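Local coordinates for DegV family protein (Thermus thermophilus, PDB 2DT8) that binds fatty acids such as palmitic acid and carries a zinc ion, its wider physiological role being uncertain, at residues A[3-17]-A[119-133]. Residues are numbered along the deposited sequence; the frame is centred on the assembly and turned at random.
Sequences ITLVTDSTSDLPQDL and SLGVGMMVLRAKELL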
ATOM      1  N   ILE A   3      -2.143  -8.085  22.149  1.00  9.14           N
ATOM      2  CA  ILE A   3      -2.571  -7.232  21.053  1.00  7.15           C
ATOM      3  C   ILE A   3      -2.498  -8.000  19.743  1.00  9.39           C
ATOM      4  O   ILE A   3      -1.470  -8.597  19.412  1.00 13.88           O
ATOM      5  CB  ILE A   3      -1.673  -5.975  20.965  1.00  9.79           C
ATOM      6  CG1 ILE A   3      -1.758  -5.203  22.289  1.00 11.67           C
ATOM      7  CG2 ILE A   3      -2.115  -5.083  19.795  1.00 10.12           C
ATOM      8  CD1 ILE A   3      -0.791  -4.039  22.411  1.00 13.67           C
ATOM      9  N   THR A   4      -3.608  -7.995  19.014  1.00  7.42           N
ATOM     10  CA  THR A   4      -3.684  -8.675  17.729  1.00  8.26           C
ATOM     11  C   THR A   4      -3.765  -7.623  16.622  1.00  7.96           C
ATOM     12  O   THR A   4      -4.465  -6.608  16.753  1.00  8.13           O
ATOM     13  CB  THR A   4      -4.932  -9.592  17.661  1.00  9.10           C
ATOM     14  OG1 THR A   4      -4.742 -10.711  18.536  1.00 12.49           O
ATOM     15  CG2 THR A   4      -5.166 -10.102  16.246  1.00 10.53           C
ATOM     16  N   LEU A   5      -3.028  -7.864  15.545  1.00  5.46           N
ATOM     17  CA  LEU A   5      -3.010  -6.969  14.397  1.00  4.86           C
ATOM     18  C   LEU A   5      -3.998  -7.395  13.330  1.00  5.41           C
ATOM     19  O   LEU A   5      -4.077  -8.568  12.971  1.00  7.29           O
ATOM     20  CB  LEU A   5      -1.633  -6.945  13.749  1.00  7.72           C
ATOM     21  CG  LEU A   5      -0.576  -6.075  14.398  1.00 13.81           C
ATOM     22  CD1 LEU A   5       0.793  -6.521  13.917  1.00 14.13           C
ATOM     23  CD2 LEU A   5      -0.844  -4.621  14.041  1.00 14.34           C
ATOM     24  N   VAL A   6      -4.727  -6.414  12.823  1.00  5.47           N
ATOM     25  CA  VAL A   6      -5.693  -6.588  11.750  1.00  4.45           C
ATOM     26  C   VAL A   6      -5.373  -5.540  10.687  1.00  5.94           C
ATOM     27  O   VAL A   6      -4.975  -4.418  11.002  1.00  5.77           O
ATOM     28  CB  VAL A   6      -7.150  -6.347  12.231  1.00  4.65           C
ATOM     29  CG1 VAL A   6      -8.113  -6.330  11.028  1.00  5.24           C
ATOM     30  CG2 VAL A   6      -7.556  -7.427  13.222  1.00  5.80           C
ATOM     31  N   THR A   7      -5.476  -5.929   9.426  1.00  4.89           N
ATOM     32  CA  THR A   7      -5.274  -4.984   8.344  1.00  3.47           C
ATOM     33  C   THR A   7      -6.255  -5.359   7.235  1.00  5.36           C
ATOM     34  O   THR A   7      -7.095  -6.243   7.432  1.00  7.65           O
ATOM     35  CB  THR A   7      -3.795  -4.993   7.834  1.00  4.75           C
ATOM     36  OG1 THR A   7      -3.604  -3.917   6.902  1.00  4.73           O
ATOM     37  CG2 THR A   7      -3.446  -6.322   7.162  1.00  5.12           C
ATOM     38  N   ASP A   8      -6.191  -4.672   6.101  1.00  5.16           N
ATOM     39  CA  ASP A   8      -7.071  -5.002   4.981  1.00  5.01           C
ATOM     40  C   ASP A   8      -6.215  -5.575   3.854  1.00  6.32           C
ATOM     41  O   ASP A   8      -4.982  -5.479   3.889  1.00  6.30           O
ATOM     42  CB  ASP A   8      -7.867  -3.771   4.537  1.00  7.81           C
ATOM     43  CG  ASP A   8      -6.984  -2.656   4.051  1.00  8.77           C
ATOM     44  OD1 ASP A   8      -6.456  -2.784   2.931  1.00 10.94           O
ATOM     45  OD2 ASP A   8      -6.805  -1.653   4.782  1.00  7.73           O
ATOM     46  N   SER A   9      -6.859  -6.170   2.852  1.00  4.28           N
ATOM     47  CA  SER A   9      -6.124  -6.805   1.766  1.00  5.14           C
ATOM     48  C   SER A   9      -5.237  -5.883   0.943  1.00  5.84           C
ATOM     49  O   SER A   9      -4.295  -6.355   0.299  1.00  5.57           O
ATOM     50  CB  SER A   9      -7.094  -7.557   0.845  1.00  5.69           C
ATOM     51  OG  SER A   9      -7.948  -6.675   0.156  1.00  5.16           O
ATOM     52  N   THR A  10      -5.510  -4.581   0.954  1.00  4.38           N
ATOM     53  CA  THR A  10      -4.679  -3.677   0.171  1.00  6.00           C
ATOM     54  C   THR A  10      -3.291  -3.469   0.766  1.00  4.58           C
ATOM     55  O   THR A  10      -2.477  -2.759   0.185  1.00  6.66           O
ATOM     56  CB  THR A  10      -5.351  -2.287  -0.092  1.00  9.37           C
ATOM     57  OG1 THR A  10      -5.393  -1.518   1.116  1.00 10.73           O
ATOM     58  CG2 THR A  10      -6.756  -2.471  -0.642  1.00  8.36           C
ATOM     59  N   SER A  11      -3.010  -4.068   1.922  1.00  4.77           N
ATOM     60  CA  SER A  11      -1.671  -3.948   2.501  1.00  4.63           C
ATOM     61  C   SER A  11      -0.703  -4.806   1.667  1.00  7.15           C
ATOM     62  O   SER A  11       0.510  -4.718   1.816  1.00  6.12           O
ATOM     63  CB  SER A  11      -1.669  -4.388   3.969  1.00  5.70           C
ATOM     64  OG  SER A  11      -2.234  -5.673   4.146  1.00 10.68           O
ATOM     65  N   ASP A  12      -1.262  -5.642   0.790  1.00  5.28           N
ATOM     66  CA  ASP A  12      -0.480  -6.460  -0.145  1.00  6.56           C
ATOM     67  C   ASP A  12       0.697  -7.238   0.449  1.00  6.41           C
ATOM     68  O   ASP A  12       1.777  -7.318  -0.152  1.00  7.52           O
ATOM     69  CB  ASP A  12       0.028  -5.576  -1.298  1.00  4.38           C
ATOM     70  CG  ASP A  12      -1.099  -5.047  -2.194  1.00  5.64           C
ATOM     71  OD1 ASP A  12      -2.227  -5.586  -2.111  1.00  5.40           O
ATOM     72  OD2 ASP A  12      -0.854  -4.104  -2.984  1.00  4.32           O
ATOM     73  N   LEU A  13       0.480  -7.837   1.611  1.00  5.28           N
ATOM     74  CA  LEU A  13       1.524  -8.623   2.269  1.00  7.13           C
ATOM     75  C   LEU A  13       1.558 -10.047   1.738  1.00 10.68           C
ATOM     76  O   LEU A  13       0.511 -10.651   1.536  1.00 12.29           O
ATOM     77  CB  LEU A  13       1.254  -8.692   3.769  1.00  9.03           C
ATOM     78  CG  LEU A  13       1.567  -7.429   4.564  1.00 10.21           C
ATOM     79  CD1 LEU A  13       0.930  -7.509   5.937  1.00 12.80           C
ATOM     80  CD2 LEU A  13       3.078  -7.276   4.662  1.00 10.39           C
ATOM     81  N   PRO A  14       2.757 -10.602   1.518  1.00  9.73           N
ATOM     82  CA  PRO A  14       2.860 -11.980   1.019  1.00 13.22           C
ATOM     83  C   PRO A  14       2.232 -12.873   2.091  1.00 14.38           C
ATOM     84  O   PRO A  14       2.183 -12.536   3.267  1.00 11.42           O
ATOM     85  CB  PRO A  14       4.363 -12.213   0.941  1.00 14.70           C
ATOM     86  CG  PRO A  14       4.937 -10.852   0.790  1.00 19.60           C
ATOM     87  CD  PRO A  14       4.083  -9.982   1.666  1.00 13.22           C
ATOM     88  N   GLN A  15       1.732 -14.018   1.593  1.00 18.64           N
ATOM     89  CA  GLN A  15       1.139 -14.954   2.528  1.00 22.95           C
ATOM     90  C   GLN A  15       2.118 -15.556   3.540  1.00 20.68           C
ATOM     91  O   GLN A  15       1.752 -15.938   4.644  1.00 26.01           O
ATOM     92  CB  GLN A  15       0.598 -16.181   1.714  1.00 24.96           C
ATOM     93  CG  GLN A  15      -0.117 -17.304   2.491  1.00 24.22           C
ATOM     94  CD  GLN A  15       0.801 -18.182   3.354  1.00 26.98           C
ATOM     95  OE1 GLN A  15       1.946 -18.497   2.983  1.00 26.66           O
ATOM     96  NE2 GLN A  15       0.280 -18.603   4.505  1.00 23.48           N
ATOM     97  N   ASP A  16       3.378 -15.623   3.075  1.00 24.87           N
ATOM     98  CA  ASP A  16       4.391 -16.164   3.960  1.00 25.99           C
ATOM     99  C   ASP A  16       4.879 -15.327   5.148  1.00 25.87           C
ATOM    100  O   ASP A  16       5.766 -15.716   5.898  1.00 22.89           O
ATOM    101  CB  ASP A  16       5.564 -16.385   3.087  1.00 29.32           C
ATOM    102  CG  ASP A  16       6.116 -15.104   2.507  1.00 30.19           C
ATOM    103  OD1 ASP A  16       6.230 -14.113   3.261  1.00 40.29           O
ATOM    104  OD2 ASP A  16       6.444 -15.080   1.304  1.00 38.91           O
ATOM    105  N   LEU A  17       4.240 -14.148   5.251  1.00 22.86           N
ATOM    106  CA  LEU A  17       4.608 -13.279   6.351  1.00 20.61           C
ATOM    107  C   LEU A  17       3.368 -13.111   7.231  1.00 13.66           C
ATOM    108  O   LEU A  17       3.374 -13.403   8.421  1.00 14.77           O
ATOM    109  CB  LEU A  17       5.089 -11.932   5.842  1.00 21.03           C
ATOM    110  CG  LEU A  17       6.529 -11.781   5.347  1.00 24.56           C
ATOM    111  CD1 LEU A  17       6.754 -10.343   4.902  1.00 19.66           C
ATOM    112  CD2 LEU A  17       7.500 -12.146   6.460  1.00 25.58           C
ATOM    113  N   SER A 119      -0.901  -0.230  -0.427  1.00  4.14           N
ATOM    114  CA  SER A 119      -0.116  -1.419  -0.776  1.00  4.31           C
ATOM    115  C   SER A 119       0.905  -1.712   0.338  1.00  4.02           C
ATOM    116  O   SER A 119       0.582  -1.565   1.523  1.00  3.82           O
ATOM    117  CB  SER A 119       0.568  -1.219  -2.139  1.00  4.50           C
ATOM    118  OG  SER A 119       1.183  -2.417  -2.572  1.00  5.20           O
ATOM    119  N   LEU A 120       2.125  -2.118  -0.018  1.00  4.91           N
ATOM    120  CA  LEU A 120       3.137  -2.414   1.003  1.00  5.50           C
ATOM    121  C   LEU A 120       3.524  -1.222   1.876  1.00  5.67           C
ATOM    122  O   LEU A 120       4.274  -1.379   2.840  1.00  5.42           O
ATOM    123  CB  LEU A 120       4.384  -3.043   0.375  1.00  7.84           C
ATOM    124  CG  LEU A 120       4.244  -4.549   0.159  1.00  6.15           C
ATOM    125  CD1 LEU A 120       5.525  -5.086  -0.462  1.00 10.20           C
ATOM    126  CD2 LEU A 120       3.966  -5.243   1.482  1.00  8.39           C
ATOM    127  N   GLY A 121       3.031  -0.031   1.537  1.00  4.98           N
ATOM    128  CA  GLY A 121       3.276   1.127   2.385  1.00  6.31           C
ATOM    129  C   GLY A 121       2.522   0.875   3.685  1.00  5.88           C
ATOM    130  O   GLY A 121       2.948   1.279   4.773  1.00  6.89           O
ATOM    131  N   VAL A 122       1.380   0.205   3.574  1.00  4.19           N
ATOM    132  CA  VAL A 122       0.597  -0.148   4.754  1.00  6.26           C
ATOM    133  C   VAL A 122       1.227  -1.419   5.329  1.00  4.48           C
ATOM    134  O   VAL A 122       1.466  -1.537   6.533  1.00  5.39           O
ATOM    135  CB  VAL A 122      -0.876  -0.457   4.395  1.00  5.83           C
ATOM    136  CG1 VAL A 122      -1.647  -0.823   5.659  1.00  7.59           C
ATOM    137  CG2 VAL A 122      -1.512   0.738   3.694  1.00  8.35           C
ATOM    138  N   GLY A 123       1.521  -2.367   4.444  1.00  6.02           N
ATOM    139  CA  GLY A 123       2.115  -3.620   4.871  1.00  6.75           C
ATOM    140  C   GLY A 123       3.389  -3.482   5.682  1.00  5.01           C
ATOM    141  O   GLY A 123       3.563  -4.207   6.675  1.00  5.03           O
HETATM  142  N   MSE A 124       4.274  -2.568   5.288  1.00  4.21           N
HETATM  143  CA  MSE A 124       5.534  -2.401   6.018  1.00  4.75           C
HETATM  144  C   MSE A 124       5.277  -1.896   7.431  1.00  5.40           C
HETATM  145  O   MSE A 124       6.021  -2.233   8.353  1.00  6.11           O
HETATM  146  CB  MSE A 124       6.482  -1.440   5.296  1.00  5.82           C
HETATM  147  CG  MSE A 124       6.046   0.005   5.326  1.00  5.79           C
HETATM  148 SE   MSE A 124       7.154   1.064   4.156  1.00  8.81          SE
HETATM  149  CE  MSE A 124       6.608   2.795   4.797  1.00  8.29           C
HETATM  150  N   MSE A 125       4.230  -1.091   7.607  1.00  4.96           N
HETATM  151  CA  MSE A 125       3.909  -0.593   8.942  1.00  5.08           C
HETATM  152  C   MSE A 125       3.315  -1.725   9.783  1.00  6.28           C
HETATM  153  O   MSE A 125       3.557  -1.813  10.987  1.00  5.48           O
HETATM  154  CB  MSE A 125       2.952   0.594   8.854  1.00  8.45           C
HETATM  155  CG  MSE A 125       3.573   1.760   8.123  1.00  5.91           C
HETATM  156 SE   MSE A 125       2.568   3.370   8.323  1.00 13.58          SE
HETATM  157  CE  MSE A 125       3.291   4.378   6.868  1.00 13.50           C
ATOM    158  N   VAL A 126       2.536  -2.600   9.154  1.00  5.17           N
ATOM    159  CA  VAL A 126       1.980  -3.749   9.862  1.00  6.00           C
ATOM    160  C   VAL A 126       3.145  -4.618  10.345  1.00  4.28           C
ATOM    161  O   VAL A 126       3.169  -5.054  11.492  1.00  5.35           O
ATOM    162  CB  VAL A 126       1.062  -4.581   8.930  1.00  5.80           C
ATOM    163  CG1 VAL A 126       0.700  -5.903   9.574  1.00  6.86           C
ATOM    164  CG2 VAL A 126      -0.180  -3.797   8.616  1.00  8.24           C
ATOM    165  N   LEU A 127       4.117  -4.849   9.469  1.00  5.31           N
ATOM    166  CA  LEU A 127       5.271  -5.655   9.835  1.00  7.16           C
ATOM    167  C   LEU A 127       6.094  -4.998  10.946  1.00  4.71           C
ATOM    168  O   LEU A 127       6.577  -5.684  11.845  1.00  5.92           O
ATOM    169  CB  LEU A 127       6.148  -5.906   8.606  1.00  4.64           C
ATOM    170  CG  LEU A 127       5.500  -6.765   7.512  1.00  4.98           C
ATOM    171  CD1 LEU A 127       6.440  -6.823   6.316  1.00 10.81           C
ATOM    172  CD2 LEU A 127       5.190  -8.171   8.020  1.00  7.15           C
ATOM    173  N   ARG A 128       6.241  -3.677  10.905  1.00  4.70           N
ATOM    174  CA  ARG A 128       7.015  -2.986  11.938  1.00  4.54           C
ATOM    175  C   ARG A 128       6.287  -3.089  13.279  1.00  4.95           C
ATOM    176  O   ARG A 128       6.913  -3.327  14.313  1.00  5.92           O
ATOM    177  CB  ARG A 128       7.214  -1.521  11.559  1.00  6.21           C
ATOM    178  CG  ARG A 128       7.958  -0.683  12.597  1.00  5.02           C
ATOM    179  CD  ARG A 128       9.323  -1.249  12.935  1.00  7.18           C
ATOM    180  NE  ARG A 128      10.082  -0.282  13.734  1.00  6.71           N
ATOM    181  CZ  ARG A 128      11.146  -0.588  14.471  1.00  9.40           C
ATOM    182  NH1 ARG A 128      11.586  -1.836  14.520  1.00 11.73           N
ATOM    183  NH2 ARG A 128      11.771   0.357  15.164  1.00 11.90           N
ATOM    184  N   ALA A 129       4.966  -2.923  13.262  1.00  5.61           N
ATOM    185  CA  ALA A 129       4.183  -3.029  14.490  1.00  6.28           C
ATOM    186  C   ALA A 129       4.320  -4.443  15.064  1.00  3.92           C
ATOM    187  O   ALA A 129       4.512  -4.626  16.266  1.00  5.59           O
ATOM    188  CB  ALA A 129       2.706  -2.708  14.203  1.00  5.97           C
ATOM    189  N   LYS A 130       4.239  -5.447  14.198  1.00  4.57           N
ATOM    190  CA  LYS A 130       4.365  -6.833  14.636  1.00  4.95           C
ATOM    191  C   LYS A 130       5.732  -7.094  15.269  1.00  6.12           C
ATOM    192  O   LYS A 130       5.830  -7.752  16.304  1.00  7.63           O
ATOM    193  CB  LYS A 130       4.174  -7.776  13.447  1.00  7.48           C
ATOM    194  CG  LYS A 130       4.654  -9.185  13.737  1.00 14.63           C
ATOM    195  CD  LYS A 130       3.586 -10.053  14.389  1.00 22.86           C
ATOM    196  CE  LYS A 130       2.689  -9.296  15.350  1.00 24.98           C
ATOM    197  NZ  LYS A 130       1.634 -10.194  15.887  1.00 30.90           N
ATOM    198  N   GLU A 131       6.777  -6.596  14.621  1.00  6.07           N
ATOM    199  CA  GLU A 131       8.146  -6.741  15.105  1.00  6.17           C
ATOM    200  C   GLU A 131       8.238  -6.221  16.543  1.00  7.95           C
ATOM    201  O   GLU A 131       8.779  -6.889  17.436  1.00  9.43           O
ATOM    202  CB  GLU A 131       9.087  -5.961  14.184  1.00  7.28           C
ATOM    203  CG  GLU A 131      10.545  -5.960  14.613  1.00  8.78           C
ATOM    204  CD  GLU A 131      11.430  -5.264  13.610  1.00 12.64           C
ATOM    205  OE1 GLU A 131      11.025  -4.201  13.085  1.00  9.77           O
ATOM    206  OE2 GLU A 131      12.538  -5.776  13.349  1.00 18.59           O
ATOM    207  N   LEU A 132       7.686  -5.039  16.777  1.00  6.54           N
ATOM    208  CA  LEU A 132       7.726  -4.455  18.112  1.00  7.45           C
ATOM    209  C   LEU A 132       6.839  -5.196  19.108  1.00  7.41           C
ATOM    210  O   LEU A 132       7.243  -5.431  20.250  1.00  6.62           O
ATOM    211  CB  LEU A 132       7.333  -2.975  18.047  1.00  7.51           C
ATOM    212  CG  LEU A 132       8.312  -2.110  17.242  1.00 10.07           C
ATOM    213  CD1 LEU A 132       7.781  -0.689  17.147  1.00 12.23           C
ATOM    214  CD2 LEU A 132       9.685  -2.120  17.910  1.00 12.83           C
ATOM    215  N   LEU A 133       5.631  -5.553  18.685  1.00  6.18           N
ATOM    216  CA  LEU A 133       4.713  -6.274  19.558  1.00  7.23           C
ATOM    217  C   LEU A 133       5.266  -7.637  19.971  1.00  8.72           C
ATOM    218  O   LEU A 133       5.121  -8.036  21.131  1.00  8.86           O
ATOM    219  CB  LEU A 133       3.348  -6.450  18.880  1.00  7.28           C
ATOM    220  CG  LEU A 133       2.562  -5.155  18.676  1.00  8.53           C
ATOM    221  CD1 LEU A 133       1.368  -5.431  17.782  1.00 11.84           C
ATOM    222  CD2 LEU A 133       2.120  -4.595  20.028  1.00  9.20           C
TER
HETATM  223  O   HOH W   1       0.918  -9.001  18.049  1.00 23.17           O
HETATM  224  O   HOH W   2      -1.400 -10.328  15.473  1.00 13.61           O
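Strand 3-8 and helix 120-133 run antiparallel at 174°, their axes 9.7 Å apart, and the backbones draw together at the turn after the strand, where the CA atoms of Ser-11 and Ser-119 are 4.4 Å apart. Leu-5 buries most surface here: its CD1 lies 3.6 Å from Lys-130 CB, over the helix backbone, while CD2 meets Ala-129 and CG meets Leu-133 CD1. Ile-3 crosses Leu-133 at about a right angle. The Lys-130 chain, bent at chi2 (87°) and again at chi3, curls back over Leu-5 CD1, carrying NZ to Leu-21 O and to two waters that bridge it to Ile-3 O and Leu-5 N. Thr-7 turns its CB and OG1 to Val-126 CG2, though OG1 has its polar partner in Leu-86 O of strand 82-87. Farther along, the Leu-13 and Leu-127 side chains slide past each other in opposite directions, Leu-13 CD2 lying 3.8 Å from Leu-127 CD1, and Leu-17 CD1 reaches the same Leu-127 methyl. Gly-123 brings its CA to 3.6 Å from Ser-11 O; a CB there would collide with that oxygen. Ser-119 OG donates to Asp-12 OD2 at 2.7 Å, on the anti side and 19° out of the carboxylate plane. Gly-261 N also donates to OD2 and Trp-40 NE1 donates to OD1, and together these bonds pin the buried carboxylate. With an alanine here the carboxylate is gone, and Ser-119 OG, Gly-261 N and Trp-40 NE1 would probably be left without their acceptor, the serine hydroxyl being set free to turn. Beside this carboxylate, the Ser-119 side chain lies about 4 Å, nearest atoms, from the bound palmitic acid. Such packing, with a helix laid antiparallel on a strand that has parallel neighbours (24-32 and 82-87), is characteristic of an alpha/beta domain, here the N-terminal part of the DegV fold bordering the fatty-acid site.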